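PDB 3TQE: malonyl-CoA-[acyl-carrier-protein] transacylase, which probably transfers the malonyl group from malonyl-CoA to the holo acyl carrier protein, supplying malonyl-ACP for fatty acid synthesis. Local coordinates for residues L23-F37 and T72-L84. Residues are numbered along the deposited sequence; the frame is centred on the assembly and turned at random. Where two conformers were deposited one is given.
Sequences LAELGLQQPIVLETF and TADVAIFRCWEAL. With EDO (1,2-ethanediol), chain D.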
loop_
_atom_site.group_PDB
_atom_site.type_symbol
_atom_site.label_atom_id
_atom_site.label_comp_id
_atom_site.label_asym_id
_atom_site.label_seq_id
_atom_site.Cartn_x
_atom_site.Cartn_y
_atom_site.Cartn_z
ATOM N N LEU A 23 -4.316 7.835 -13.901
ATOM C CA LEU A 23 -4.693 6.902 -14.940
ATOM C C LEU A 23 -5.453 7.509 -16.116
ATOM O O LEU A 23 -5.997 6.781 -16.927
ATOM C CB LEU A 23 -5.466 5.693 -14.366
ATOM C CG LEU A 23 -4.649 4.638 -13.641
ATOM C CD1 LEU A 23 -3.965 5.127 -12.435
ATOM C CD2 LEU A 23 -5.524 3.460 -13.312
ATOM N N ALA A 24 -5.469 8.839 -16.251
ATOM C CA ALA A 24 -6.227 9.421 -17.344
ATOM C C ALA A 24 -5.751 8.922 -18.716
ATOM O O ALA A 24 -6.540 8.550 -19.585
ATOM C CB ALA A 24 -6.177 10.939 -17.285
ATOM N N GLU A 25 -4.442 8.864 -18.891
ATOM C CA GLU A 25 -3.896 8.400 -20.163
ATOM C C GLU A 25 -4.219 6.943 -20.406
ATOM O O GLU A 25 -4.723 6.575 -21.460
ATOM C CB GLU A 25 -2.409 8.633 -20.210
ATOM C CG GLU A 25 -1.803 8.194 -21.503
ATOM C CD GLU A 25 -0.356 8.607 -21.657
ATOM O OE1 GLU A 25 0.214 9.262 -20.746
ATOM O OE2 GLU A 25 0.205 8.307 -22.738
ATOM N N LEU A 26 -3.950 6.099 -19.413
ATOM C CA LEU A 26 -4.240 4.700 -19.572
ATOM C C LEU A 26 -5.721 4.484 -19.808
ATOM O O LEU A 26 -6.123 3.601 -20.544
ATOM C CB LEU A 26 -3.769 3.940 -18.345
ATOM C CG LEU A 26 -3.657 2.465 -18.513
ATOM C CD1 LEU A 26 -2.565 2.066 -19.526
ATOM C CD2 LEU A 26 -3.336 1.868 -17.137
ATOM N N GLY A 27 -6.544 5.301 -19.165
ATOM C CA GLY A 27 -7.988 5.228 -19.359
ATOM C C GLY A 27 -8.465 5.558 -20.762
ATOM O O GLY A 27 -9.477 5.032 -21.218
ATOM N N LEU A 28 -7.732 6.420 -21.447
ATOM C CA LEU A 28 -8.011 6.671 -22.852
ATOM C C LEU A 28 -7.577 5.512 -23.726
ATOM O O LEU A 28 -8.224 5.160 -24.698
ATOM C CB LEU A 28 -7.294 7.932 -23.293
ATOM C CG LEU A 28 -7.770 9.235 -22.719
ATOM C CD1 LEU A 28 -6.776 10.346 -23.063
ATOM C CD2 LEU A 28 -9.161 9.539 -23.256
ATOM N N GLN A 29 -6.452 4.921 -23.378
ATOM C CA GLN A 29 -5.839 3.891 -24.185
ATOM C C GLN A 29 -6.459 2.536 -24.067
ATOM O O GLN A 29 -6.466 1.768 -25.019
ATOM C CB GLN A 29 -4.371 3.772 -23.790
ATOM C CG GLN A 29 -3.546 4.982 -24.069
ATOM C CD GLN A 29 -2.100 4.836 -23.654
ATOM O OE1 GLN A 29 -1.189 5.415 -24.302
ATOM N NE2 GLN A 29 -1.867 4.107 -22.579
ATOM N N GLN A 30 -6.900 2.206 -22.856
ATOM C CA GLN A 30 -7.320 0.849 -22.541
ATOM C C GLN A 30 -8.710 0.821 -21.926
ATOM O O GLN A 30 -8.886 1.210 -20.776
ATOM C CB GLN A 30 -6.329 0.264 -21.550
ATOM C CG GLN A 30 -4.935 0.140 -22.055
ATOM C CD GLN A 30 -4.822 -0.742 -23.285
ATOM O OE1 GLN A 30 -5.632 -1.651 -23.500
ATOM N NE2 GLN A 30 -3.777 -0.502 -24.095
ATOM N N PRO A 31 -9.698 0.313 -22.670
ATOM C CA PRO A 31 -11.059 0.181 -22.214
ATOM C C PRO A 31 -11.198 -0.562 -20.894
ATOM O O PRO A 31 -12.111 -0.284 -20.144
ATOM C CB PRO A 31 -11.724 -0.594 -23.341
ATOM C CG PRO A 31 -10.972 -0.165 -24.544
ATOM C CD PRO A 31 -9.586 0.011 -24.109
ATOM N N ILE A 32 -10.265 -1.446 -20.582
ATOM C CA ILE A 32 -10.387 -2.191 -19.335
ATOM C C ILE A 32 -10.304 -1.260 -18.108
ATOM O O ILE A 32 -10.829 -1.592 -17.053
ATOM C CB ILE A 32 -9.381 -3.375 -19.246
ATOM C CG1 ILE A 32 -9.811 -4.391 -18.176
ATOM C CG2 ILE A 32 -7.969 -2.883 -18.948
ATOM C CD1 ILE A 32 -11.222 -4.947 -18.316
ATOM N N VAL A 33 -9.658 -0.117 -18.226
ATOM C CA VAL A 33 -9.571 0.820 -17.107
ATOM C C VAL A 33 -10.942 1.323 -16.753
ATOM O O VAL A 33 -11.357 1.230 -15.613
ATOM C CB VAL A 33 -8.628 1.983 -17.391
ATOM C CG1 VAL A 33 -8.669 2.997 -16.285
ATOM C CG2 VAL A 33 -7.215 1.450 -17.600
ATOM N N LEU A 34 -11.669 1.819 -17.720
ATOM C CA LEU A 34 -12.993 2.342 -17.409
ATOM C C LEU A 34 -13.906 1.222 -16.970
ATOM O O LEU A 34 -14.739 1.425 -16.082
ATOM C CB LEU A 34 -13.559 3.129 -18.578
ATOM C CG LEU A 34 -12.907 4.499 -18.795
ATOM C CD1 LEU A 34 -13.426 5.098 -20.086
ATOM C CD2 LEU A 34 -13.126 5.451 -17.655
ATOM N N GLU A 35 -13.780 0.050 -17.569
ATOM C CA GLU A 35 -14.596 -1.087 -17.149
ATOM C C GLU A 35 -14.336 -1.436 -15.685
ATOM O O GLU A 35 -15.251 -1.745 -14.931
ATOM C CB GLU A 35 -14.358 -2.290 -18.037
ATOM C CG GLU A 35 -15.232 -3.495 -17.711
ATOM C CD GLU A 35 -16.644 -3.401 -18.276
ATOM O OE1 GLU A 35 -17.230 -2.289 -18.295
ATOM O OE2 GLU A 35 -17.189 -4.458 -18.686
ATOM N N THR A 36 -13.092 -1.371 -15.279
ATOM C CA THR A 36 -12.737 -1.677 -13.898
ATOM C C THR A 36 -13.315 -0.631 -12.958
ATOM O O THR A 36 -13.841 -0.958 -11.909
ATOM C CB THR A 36 -11.200 -1.784 -13.772
ATOM O OG1 THR A 36 -10.763 -2.858 -14.618
ATOM C CG2 THR A 36 -10.745 -2.063 -12.343
ATOM N N PHE A 37 -13.208 0.632 -13.317
ATOM C CA PHE A 37 -13.784 1.675 -12.503
ATOM C C PHE A 37 -15.295 1.555 -12.488
ATOM O O PHE A 37 -15.907 1.866 -11.471
ATOM C CB PHE A 37 -13.334 3.062 -12.951
ATOM C CG PHE A 37 -12.019 3.470 -12.367
ATOM C CD1 PHE A 37 -11.962 4.233 -11.229
ATOM C CD2 PHE A 37 -10.832 3.022 -12.911
ATOM C CE1 PHE A 37 -10.756 4.571 -10.668
ATOM C CE2 PHE A 37 -9.618 3.360 -12.336
ATOM C CZ PHE A 37 -9.584 4.136 -11.228
ATOM N N THR A 72 -8.779 0.317 -6.935
ATOM C CA THR A 72 -9.307 0.239 -8.297
ATOM C C THR A 72 -8.221 0.587 -9.308
ATOM O O THR A 72 -8.077 -0.091 -10.308
ATOM C CB THR A 72 -10.545 1.127 -8.426
ATOM O OG1 THR A 72 -11.522 0.694 -7.490
ATOM C CG2 THR A 72 -11.137 1.041 -9.828
ATOM N N ALA A 73 -7.456 1.623 -9.028
ATOM C CA ALA A 73 -6.367 2.026 -9.921
ATOM C C ALA A 73 -5.333 0.911 -10.041
ATOM O O ALA A 73 -4.889 0.576 -11.133
ATOM C CB ALA A 73 -5.713 3.289 -9.429
ATOM N N ASP A 74 -4.972 0.320 -8.906
ATOM C CA ASP A 74 -3.957 -0.719 -8.913
ATOM C C ASP A 74 -4.469 -1.927 -9.705
ATOM O O ASP A 74 -3.736 -2.514 -10.491
ATOM C CB ASP A 74 -3.677 -1.165 -7.491
ATOM C CG ASP A 74 -2.866 -0.169 -6.646
ATOM O OD1 ASP A 74 -2.518 0.940 -7.083
ATOM O OD2 ASP A 74 -2.590 -0.553 -5.470
ATOM N N VAL A 75 -5.709 -2.334 -9.469
ATOM C CA VAL A 75 -6.267 -3.470 -10.167
ATOM C C VAL A 75 -6.426 -3.167 -11.656
ATOM O O VAL A 75 -6.177 -4.010 -12.497
ATOM C CB VAL A 75 -7.587 -3.870 -9.548
ATOM C CG1 VAL A 75 -8.320 -4.849 -10.424
ATOM C CG2 VAL A 75 -7.330 -4.439 -8.162
ATOM N N ALA A 76 -6.828 -1.954 -11.988
ATOM C CA ALA A 76 -6.930 -1.563 -13.403
ATOM C C ALA A 76 -5.606 -1.740 -14.106
ATOM O O ALA A 76 -5.561 -2.226 -15.244
ATOM C CB ALA A 76 -7.435 -0.139 -13.522
ATOM N N ILE A 77 -4.537 -1.317 -13.458
ATOM C CA ILE A 77 -3.208 -1.436 -14.078
ATOM C C ILE A 77 -2.815 -2.886 -14.213
ATOM O O ILE A 77 -2.284 -3.302 -15.241
ATOM C CB ILE A 77 -2.172 -0.620 -13.322
ATOM C CG1 ILE A 77 -2.461 0.864 -13.579
ATOM C CG2 ILE A 77 -0.748 -1.015 -13.723
ATOM C CD1 ILE A 77 -1.720 1.799 -12.685
ATOM N N PHE A 78 -3.094 -3.689 -13.197
ATOM C CA PHE A 78 -2.840 -5.105 -13.344
ATOM C C PHE A 78 -3.571 -5.709 -14.503
ATOM O O PHE A 78 -3.031 -6.526 -15.245
ATOM C CB PHE A 78 -3.232 -5.814 -12.069
ATOM C CG PHE A 78 -2.998 -7.275 -12.109
ATOM C CD1 PHE A 78 -1.744 -7.772 -11.888
ATOM C CD2 PHE A 78 -4.020 -8.148 -12.405
ATOM C CE1 PHE A 78 -1.517 -9.127 -11.943
ATOM C CE2 PHE A 78 -3.783 -9.510 -12.448
ATOM C CZ PHE A 78 -2.549 -9.965 -12.233
ATOM N N ARG A 79 -4.814 -5.307 -14.686
ATOM C CA ARG A 79 -5.596 -5.845 -15.772
ATOM C C ARG A 79 -5.066 -5.400 -17.125
ATOM O O ARG A 79 -5.162 -6.142 -18.092
ATOM C CB ARG A 79 -7.025 -5.416 -15.611
ATOM C CG ARG A 79 -7.713 -6.132 -14.473
ATOM C CD ARG A 79 -9.100 -5.675 -14.252
ATOM N NE ARG A 79 -9.745 -6.507 -13.265
ATOM C CZ ARG A 79 -11.011 -6.360 -12.899
ATOM N NH1 ARG A 79 -11.759 -5.394 -13.433
ATOM N NH2 ARG A 79 -11.543 -7.205 -12.025
ATOM N N CYS A 80 -4.534 -4.203 -17.188
ATOM C CA CYS A 80 -3.893 -3.732 -18.421
ATOM C C CYS A 80 -2.612 -4.525 -18.706
ATOM O O CYS A 80 -2.354 -4.893 -19.826
ATOM C CB CYS A 80 -3.552 -2.264 -18.326
ATOM S SG CYS A 80 -4.981 -1.195 -18.398
ATOM N N TRP A 81 -1.811 -4.780 -17.691
ATOM C CA TRP A 81 -0.646 -5.643 -17.822
ATOM C C TRP A 81 -1.043 -6.966 -18.423
ATOM O O TRP A 81 -0.418 -7.419 -19.383
ATOM C CB TRP A 81 -0.022 -5.867 -16.452
ATOM C CG TRP A 81 1.054 -6.876 -16.395
ATOM C CD1 TRP A 81 0.919 -8.160 -16.091
ATOM C CD2 TRP A 81 2.435 -6.660 -16.638
ATOM N NE1 TRP A 81 2.126 -8.786 -16.109
ATOM C CE2 TRP A 81 3.082 -7.883 -16.435
ATOM C CE3 TRP A 81 3.196 -5.544 -16.914
ATOM C CZ2 TRP A 81 4.434 -8.022 -16.549
ATOM C CZ3 TRP A 81 4.543 -5.692 -17.024
ATOM C CH2 TRP A 81 5.147 -6.912 -16.821
ATOM N N GLU A 82 -2.069 -7.607 -17.879
ATOM C CA GLU A 82 -2.472 -8.895 -18.400
ATOM C C GLU A 82 -3.015 -8.787 -19.823
ATOM O O GLU A 82 -2.689 -9.619 -20.663
ATOM C CB GLU A 82 -3.457 -9.563 -17.461
ATOM C CG GLU A 82 -2.783 -9.930 -16.148
ATOM C CD GLU A 82 -3.387 -11.123 -15.483
ATOM O OE1 GLU A 82 -4.624 -11.131 -15.351
ATOM O OE2 GLU A 82 -2.616 -12.047 -15.095
ATOM N N ALA A 83 -3.771 -7.732 -20.098
ATOM C CA ALA A 83 -4.371 -7.522 -21.422
ATOM C C ALA A 83 -3.343 -7.316 -22.492
ATOM O O ALA A 83 -3.574 -7.676 -23.659
ATOM C CB ALA A 83 -5.330 -6.342 -21.390
ATOM N N LEU A 84 -2.216 -6.738 -22.115
ATOM C CA LEU A 84 -1.142 -6.417 -23.045
ATOM C C LEU A 84 -0.123 -7.553 -23.160
ATOM O O LEU A 84 0.897 -7.410 -23.821
ATOM C CB LEU A 84 -0.483 -5.111 -22.662
ATOM C CG LEU A 84 -1.384 -3.909 -22.959
ATOM C CD1 LEU A 84 -0.897 -2.695 -22.184
ATOM C CD2 LEU A 84 -1.407 -3.621 -24.453
HETATM C C1 EDO D . -7.856 -8.973 -11.075
HETATM O O1 EDO D . -8.149 -8.659 -12.422
HETATM C C2 EDO D . -8.923 -9.919 -10.549
HETATM O O2 EDO D . -10.243 -9.391 -10.785
#
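The Phe-37 ring takes the methyl of Thr-72 squarely on one face: CG2 stands 3.4 Å above the ring centroid, a CH-pi contact. A chi1 of -59° turns Thr-72 OG1 back beside the backbone N, where it bonds to the carbonyl of Pro-68, and the methyl is left to face the ring. At the ring edge, in plane, lies Val-33 O, and Trp-49 meets Phe-37 edge-to-face from outside the pair.

The second flat group, the Arg-79 guanidinium, is gripped along its rim. NH1 donates to Thr-36 OG1 at 3.0 Å, somewhat bent at 148° and tilted from the guanidinium plane, and has a further acceptor in Gln-39 OE1. NE and NH2 give nearly straight bonds to the two hydroxyls of one ethanediol, probably from the crystallisation liquor. Thr-36 OG1 in turn donates to Ile-32 O at 2.7 Å, so the hydroxyl relays between the arginine and the turn of helix 31-37 that carries it. Thr-36 CG2 enters a hole formed by Thr-72, Val-75, Ala-76 and Arg-79, a knobs-into-holes fit; helix 97-105 also packs against Val-75.

Further along, Cys-80 SG meets Val-33 CG2 at 3.6 Å and Leu-26 CD2 at 3.7 Å across the interface, with Gln-30 CB also touching it. Leu-26 CD2 reaches Ile-77 CG1 at 3.8 Å, and Leu-23 lays its methyls on Ala-73, Ala-76 and Ile-77. Small Ala-76 lets the backbones close to 5.1 Å between its CA and that of Val-33.

The axes of segments 31-37 and 72-83 come within 8.8 Å and run roughly antiparallel, at 144°. Away from the predicted catalytic Ser-96 and His-205, they form a buried antiparallel helix pair of the acyltransferase domain, within the helical connection between the neighbouring parallel strands 9-12 and 91-94.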